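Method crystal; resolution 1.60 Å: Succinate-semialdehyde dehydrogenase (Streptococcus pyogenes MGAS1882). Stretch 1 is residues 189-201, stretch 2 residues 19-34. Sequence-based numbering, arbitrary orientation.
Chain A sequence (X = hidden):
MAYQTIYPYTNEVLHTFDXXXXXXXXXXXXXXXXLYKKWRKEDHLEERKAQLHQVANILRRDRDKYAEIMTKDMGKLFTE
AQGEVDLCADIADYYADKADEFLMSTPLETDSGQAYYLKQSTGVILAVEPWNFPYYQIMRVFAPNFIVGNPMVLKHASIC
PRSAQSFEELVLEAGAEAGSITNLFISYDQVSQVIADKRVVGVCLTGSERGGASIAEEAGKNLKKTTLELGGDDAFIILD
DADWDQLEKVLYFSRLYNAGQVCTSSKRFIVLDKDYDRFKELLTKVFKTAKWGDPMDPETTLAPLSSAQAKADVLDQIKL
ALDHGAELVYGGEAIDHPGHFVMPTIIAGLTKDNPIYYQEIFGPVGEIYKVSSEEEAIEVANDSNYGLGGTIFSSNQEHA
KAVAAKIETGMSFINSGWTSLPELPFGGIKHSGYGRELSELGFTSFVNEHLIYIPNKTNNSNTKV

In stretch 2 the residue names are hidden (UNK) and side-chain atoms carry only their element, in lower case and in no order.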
# COMPACT_ATOMS: atom_id res chain seq x y z
N ASP A 189 -11.71 10.05 18.26
CA ASP A 189 -12.22 11.12 17.41
C ASP A 189 -11.09 12.03 16.95
O ASP A 189 -11.09 12.50 15.82
CB ASP A 189 -13.31 11.91 18.13
CG ASP A 189 -14.56 11.10 18.37
OD1 ASP A 189 -14.93 10.29 17.49
OD2 ASP A 189 -15.17 11.26 19.45
N GLN A 190 -10.13 12.27 17.84
CA GLN A 190 -8.95 13.05 17.47
C GLN A 190 -8.10 12.29 16.47
O GLN A 190 -7.50 12.90 15.58
CB GLN A 190 -8.14 13.43 18.71
CG GLN A 190 -8.79 14.56 19.53
CD GLN A 190 -8.09 14.81 20.85
OE1 GLN A 190 -7.84 13.88 21.62
NE2 GLN A 190 -7.76 16.07 21.12
N VAL A 191 -8.05 10.96 16.60
CA VAL A 191 -7.31 10.14 15.63
C VAL A 191 -7.91 10.35 14.24
O VAL A 191 -7.18 10.51 13.26
CB VAL A 191 -7.33 8.65 15.99
CG1 VAL A 191 -6.75 7.81 14.86
CG2 VAL A 191 -6.54 8.40 17.27
N SER A 192 -9.24 10.36 14.15
CA SER A 192 -9.89 10.58 12.86
C SER A 192 -9.52 11.92 12.25
O SER A 192 -9.32 12.03 11.04
CB SER A 192 -11.41 10.48 13.01
OG SER A 192 -11.78 9.19 13.45
N GLN A 193 -9.41 12.94 13.10
CA GLN A 193 -8.99 14.26 12.64
C GLN A 193 -7.56 14.25 12.13
O GLN A 193 -7.24 14.89 11.13
CB GLN A 193 -9.11 15.28 13.78
CG GLN A 193 -10.52 15.53 14.26
CD GLN A 193 -10.55 16.42 15.49
OE1 GLN A 193 -10.89 15.98 16.58
NE2 GLN A 193 -10.16 17.68 15.32
N VAL A 194 -6.69 13.51 12.81
CA VAL A 194 -5.30 13.38 12.38
C VAL A 194 -5.24 12.76 10.98
O VAL A 194 -4.53 13.24 10.10
CB VAL A 194 -4.45 12.58 13.40
CG1 VAL A 194 -3.05 12.29 12.85
CG2 VAL A 194 -4.33 13.36 14.72
N ILE A 195 -6.02 11.71 10.77
CA ILE A 195 -6.02 11.01 9.49
C ILE A 195 -6.54 11.90 8.36
O ILE A 195 -6.07 11.83 7.22
CB ILE A 195 -6.82 9.70 9.58
CG1 ILE A 195 -6.16 8.77 10.60
CG2 ILE A 195 -6.88 9.00 8.21
CD1 ILE A 195 -6.91 7.44 10.85
N ALA A 196 -7.49 12.77 8.69
CA ALA A 196 -8.07 13.67 7.69
C ALA A 196 -7.24 14.93 7.46
O ALA A 196 -7.55 15.73 6.58
CB ALA A 196 -9.49 14.05 8.10
N ASP A 197 -6.18 15.11 8.25
CA ASP A 197 -5.40 16.34 8.16
C ASP A 197 -4.45 16.24 6.97
O ASP A 197 -3.77 15.23 6.81
CB ASP A 197 -4.60 16.55 9.45
CG ASP A 197 -3.96 17.92 9.52
OD1 ASP A 197 -2.90 18.13 8.88
OD2 ASP A 197 -4.53 18.80 10.19
N LYS A 198 -4.40 17.28 6.14
CA LYS A 198 -3.60 17.21 4.92
C LYS A 198 -2.09 17.17 5.16
O LYS A 198 -1.33 16.84 4.26
CB LYS A 198 -3.96 18.33 3.95
CG LYS A 198 -3.61 19.72 4.43
CD LYS A 198 -4.12 20.73 3.43
CE LYS A 198 -3.57 22.12 3.71
NZ LYS A 198 -3.98 23.04 2.60
N ARG A 199 -1.66 17.48 6.38
CA ARG A 199 -0.24 17.40 6.71
C ARG A 199 0.18 15.96 6.94
O ARG A 199 1.36 15.62 6.85
CB ARG A 199 0.08 18.26 7.94
CG ARG A 199 -0.04 19.75 7.67
CD ARG A 199 -0.10 20.58 8.96
NE ARG A 199 -1.34 20.34 9.70
CZ ARG A 199 -1.79 21.11 10.69
NH1 ARG A 199 -1.11 22.19 11.05
NH2 ARG A 199 -2.92 20.81 11.30
N VAL A 200 -0.81 15.11 7.23
CA VAL A 200 -0.57 13.69 7.45
C VAL A 200 -0.72 12.91 6.14
O VAL A 200 -1.74 13.05 5.44
CB VAL A 200 -1.50 13.15 8.56
CG1 VAL A 200 -1.37 11.65 8.69
CG2 VAL A 200 -1.17 13.86 9.88
N VAL A 201 0.29 12.13 5.79
CA VAL A 201 0.38 11.56 4.45
C VAL A 201 0.41 10.04 4.41
O VAL A 201 0.60 9.43 3.35
CB VAL A 201 1.62 12.09 3.69
CG1 VAL A 201 1.59 13.62 3.65
CG2 VAL A 201 2.91 11.60 4.35
N UNK A 19 -4.91 14.03 28.80
CA UNK A 19 -5.16 13.98 27.37
C UNK A 19 -4.69 15.25 26.69
O UNK A 19 -4.71 16.34 27.27
c UNK A 19 -6.64 13.71 27.09
o UNK A 19 -6.85 11.55 28.09
c UNK A 19 -6.97 12.23 27.07
n UNK A 19 -7.37 11.72 25.91
N UNK A 20 -4.23 15.10 25.45
CA UNK A 20 -3.83 16.23 24.62
C UNK A 20 -5.06 17.01 24.14
O UNK A 20 -6.06 16.43 23.72
c UNK A 20 -3.03 15.71 23.42
c UNK A 20 0.13 16.10 21.95
s UNK A 20 -1.49 16.07 21.17
c UNK A 20 -2.54 16.78 22.47
N UNK A 21 -4.99 18.34 24.21
CA UNK A 21 -6.10 19.17 23.75
C UNK A 21 -6.10 19.28 22.23
O UNK A 21 -5.09 18.98 21.58
c UNK A 21 -6.04 20.58 24.35
c UNK A 21 -6.06 20.50 25.87
o UNK A 21 -4.84 21.23 23.91
N UNK A 22 -7.23 19.69 21.66
CA UNK A 22 -7.31 19.94 20.23
C UNK A 22 -6.25 20.94 19.77
O UNK A 22 -5.61 20.72 18.74
o UNK A 22 -9.38 18.14 19.79
c UNK A 22 -9.75 19.32 19.94
c UNK A 22 -8.71 20.41 19.82
o UNK A 22 -10.93 19.65 20.18
N UNK A 23 -6.05 22.02 20.52
CA UNK A 23 -5.03 22.99 20.14
C UNK A 23 -3.62 22.41 20.24
O UNK A 23 -2.78 22.65 19.37
c UNK A 23 -4.53 25.76 18.99
o UNK A 23 -5.69 26.07 18.70
c UNK A 23 -4.18 25.36 20.42
c UNK A 23 -5.12 24.28 20.95
n UNK A 23 -3.54 25.73 18.10
N UNK A 24 -3.36 21.65 21.30
CA UNK A 24 -2.08 20.97 21.46
C UNK A 24 -1.81 20.08 20.26
O UNK A 24 -0.70 20.05 19.72
N UNK A 25 -2.84 19.37 19.82
CA UNK A 25 -2.71 18.47 18.67
C UNK A 25 -2.43 19.24 17.38
O UNK A 25 -1.56 18.86 16.59
c UNK A 25 -2.88 15.68 17.37
c UNK A 25 -4.05 16.66 17.36
c UNK A 25 -5.38 15.92 17.38
c UNK A 25 -3.98 17.62 18.54
N UNK A 26 -3.16 20.33 17.16
CA UNK A 26 -2.91 21.16 15.99
C UNK A 26 -1.47 21.68 16.00
O UNK A 26 -0.78 21.66 14.98
c UNK A 26 -3.90 22.33 15.92
N UNK A 27 -1.02 22.13 17.17
CA UNK A 27 0.35 22.64 17.30
C UNK A 27 1.39 21.57 16.94
O UNK A 27 2.36 21.85 16.24
o UNK A 27 -0.33 24.87 20.14
o UNK A 27 -0.78 25.04 18.00
c UNK A 27 -0.24 24.46 18.96
c UNK A 27 0.59 23.21 18.70
N UNK A 28 1.16 20.35 17.41
CA UNK A 28 2.04 19.22 17.09
C UNK A 28 2.07 18.91 15.60
O UNK A 28 3.14 18.68 15.03
c UNK A 28 2.37 16.72 17.37
c UNK A 28 1.66 17.96 17.91
c UNK A 28 2.02 18.16 19.37
N UNK A 29 0.90 18.90 14.95
CA UNK A 29 0.89 18.64 13.51
C UNK A 29 1.61 19.72 12.72
O UNK A 29 2.33 19.42 11.76
c UNK A 29 -1.29 17.22 13.53
c UNK A 29 -2.67 17.14 12.91
c UNK A 29 -0.51 15.94 13.27
c UNK A 29 -0.54 18.45 12.99
N UNK A 30 1.43 20.98 13.11
CA UNK A 30 2.11 22.06 12.41
C UNK A 30 3.62 21.94 12.58
O UNK A 30 4.38 22.08 11.62
o UNK A 30 2.29 25.58 9.94
c UNK A 30 2.23 24.60 12.10
c UNK A 30 1.62 23.43 12.88
c UNK A 30 1.82 24.65 10.63
o UNK A 30 1.03 23.80 10.14
N UNK A 31 4.07 21.66 13.81
CA UNK A 31 5.49 21.50 14.07
C UNK A 31 6.07 20.37 13.24
O UNK A 31 7.16 20.48 12.68
c UNK A 31 6.80 19.10 19.08
n UNK A 31 6.84 19.51 17.81
n UNK A 31 6.25 17.93 19.39
c UNK A 31 7.23 21.04 15.90
c UNK A 31 5.75 21.23 15.56
c UNK A 31 7.42 20.78 17.38
n UNK A 31 7.29 19.87 20.04
N UNK A 32 5.31 19.28 13.14
CA UNK A 32 5.77 18.12 12.38
C UNK A 32 5.84 18.44 10.88
O UNK A 32 6.79 18.05 10.20
c UNK A 32 4.86 16.92 12.64
N UNK A 33 4.85 19.16 10.37
CA UNK A 33 4.83 19.55 8.97
C UNK A 33 6.01 20.46 8.65
O UNK A 33 6.68 20.30 7.62
c UNK A 33 3.50 20.23 8.61
c UNK A 33 3.37 21.99 6.71
c UNK A 33 3.44 20.73 7.20
n UNK A 33 3.45 19.89 6.11
c UNK A 33 3.39 20.61 5.00
n UNK A 33 3.34 21.89 5.34
N UNK A 34 6.26 21.42 9.53
CA UNK A 34 7.38 22.34 9.31
C UNK A 34 8.71 21.59 9.33
O UNK A 34 9.63 21.93 8.58
c UNK A 34 7.37 23.47 10.33
c UNK A 34 6.24 25.50 11.31
c UNK A 34 6.18 24.43 10.22
c UNK A 34 6.11 25.08 8.84
O HOH W 1 -7.82 14.11 24.16
O HOH W 2 -2.16 24.10 13.04
O HOH W 3 3.45 17.12 5.83

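Position 19 carries two side-chain carbons, the second bearing one oxygen and one nitrogen, and makes no direct contact with stretch 1: Asn19. Its ND2 donates to water 1, which in turn donates to Gln190 OE1 (2.6 Å). Position 20 is an unbranched chain of two carbons, a sulfur and a carbon, so Met20; the side chain leads away at its end, but the backbone O accepts from Gln190 NE2 at 3.1 Å. Position 21, one carbon bearing an oxygen and a carbon, points away from stretch 1 and is Thr21, whose OG1 caps the helix by accepting from the backbone N of residue 24 (3.0 Å).

At position 22 two carbons end in two oxygens, one of them 2.9 Å from Gln190 NE2. The amide donates to it, as expected for a carboxylate: Asp22. Position 23 has three carbons, the third with one oxygen and one nitrogen, and is out of reach: Gln23. Position 24 has no side-chain atoms, hence Gly24.

Position 25 has four carbons forked at the second, packed against Val194 and Gln190. This is Leu25, with CD1 3.8 Å from Val194 CG2. The single carbon at position 26 gives Ala26; its O accepts a weak hydrogen bond from water 2, which accepts from Arg199 NH1. At position 27 the CA-to-CB bond points away from stretch 1; two carbons, the second bearing two oxygens, identify Asp27, an acceptor for Gln23 NE2. Position 28, one carbon carrying two more, touches nothing on stretch 1: Val28.

Position 29 again has four carbons forked at the second, now among Val194, Asp197, Arg199 and Val200. It is Leu29; CD2 lies 4.0 Å from Val200 CG2, and CB sits over a face of the Arg199 guanidinium. Position 30 has three carbons, the last with two oxygens, one 2.8 Å from Arg199 NH1: Glu30, in a salt bridge.

Position 31 has three carbons, a nitrogen and a carbon with two further nitrogens; its CA-to-CB bond points away, and no side-chain atom touches stretch 1: Arg31. Position 32, one carbon, is Ala32. At position 33 one carbon leads to a ring of three carbons and two nitrogens, with Arg199 CG over its face: His33. Position 34, four carbons forked at the second, is out of reach: Leu34.

The contact is polar at both ends and apolar between. Gln190 secures the helix start, while Leu25 and Leu29 pack on Val194. Asp197 holds Arg199 through NE and NH2, leaving NH1 to bind Glu30, as the aliphatic part of Arg199 packs on His33.

Stretch 2, residues 19-34: NMTDQGLADVLERAHL
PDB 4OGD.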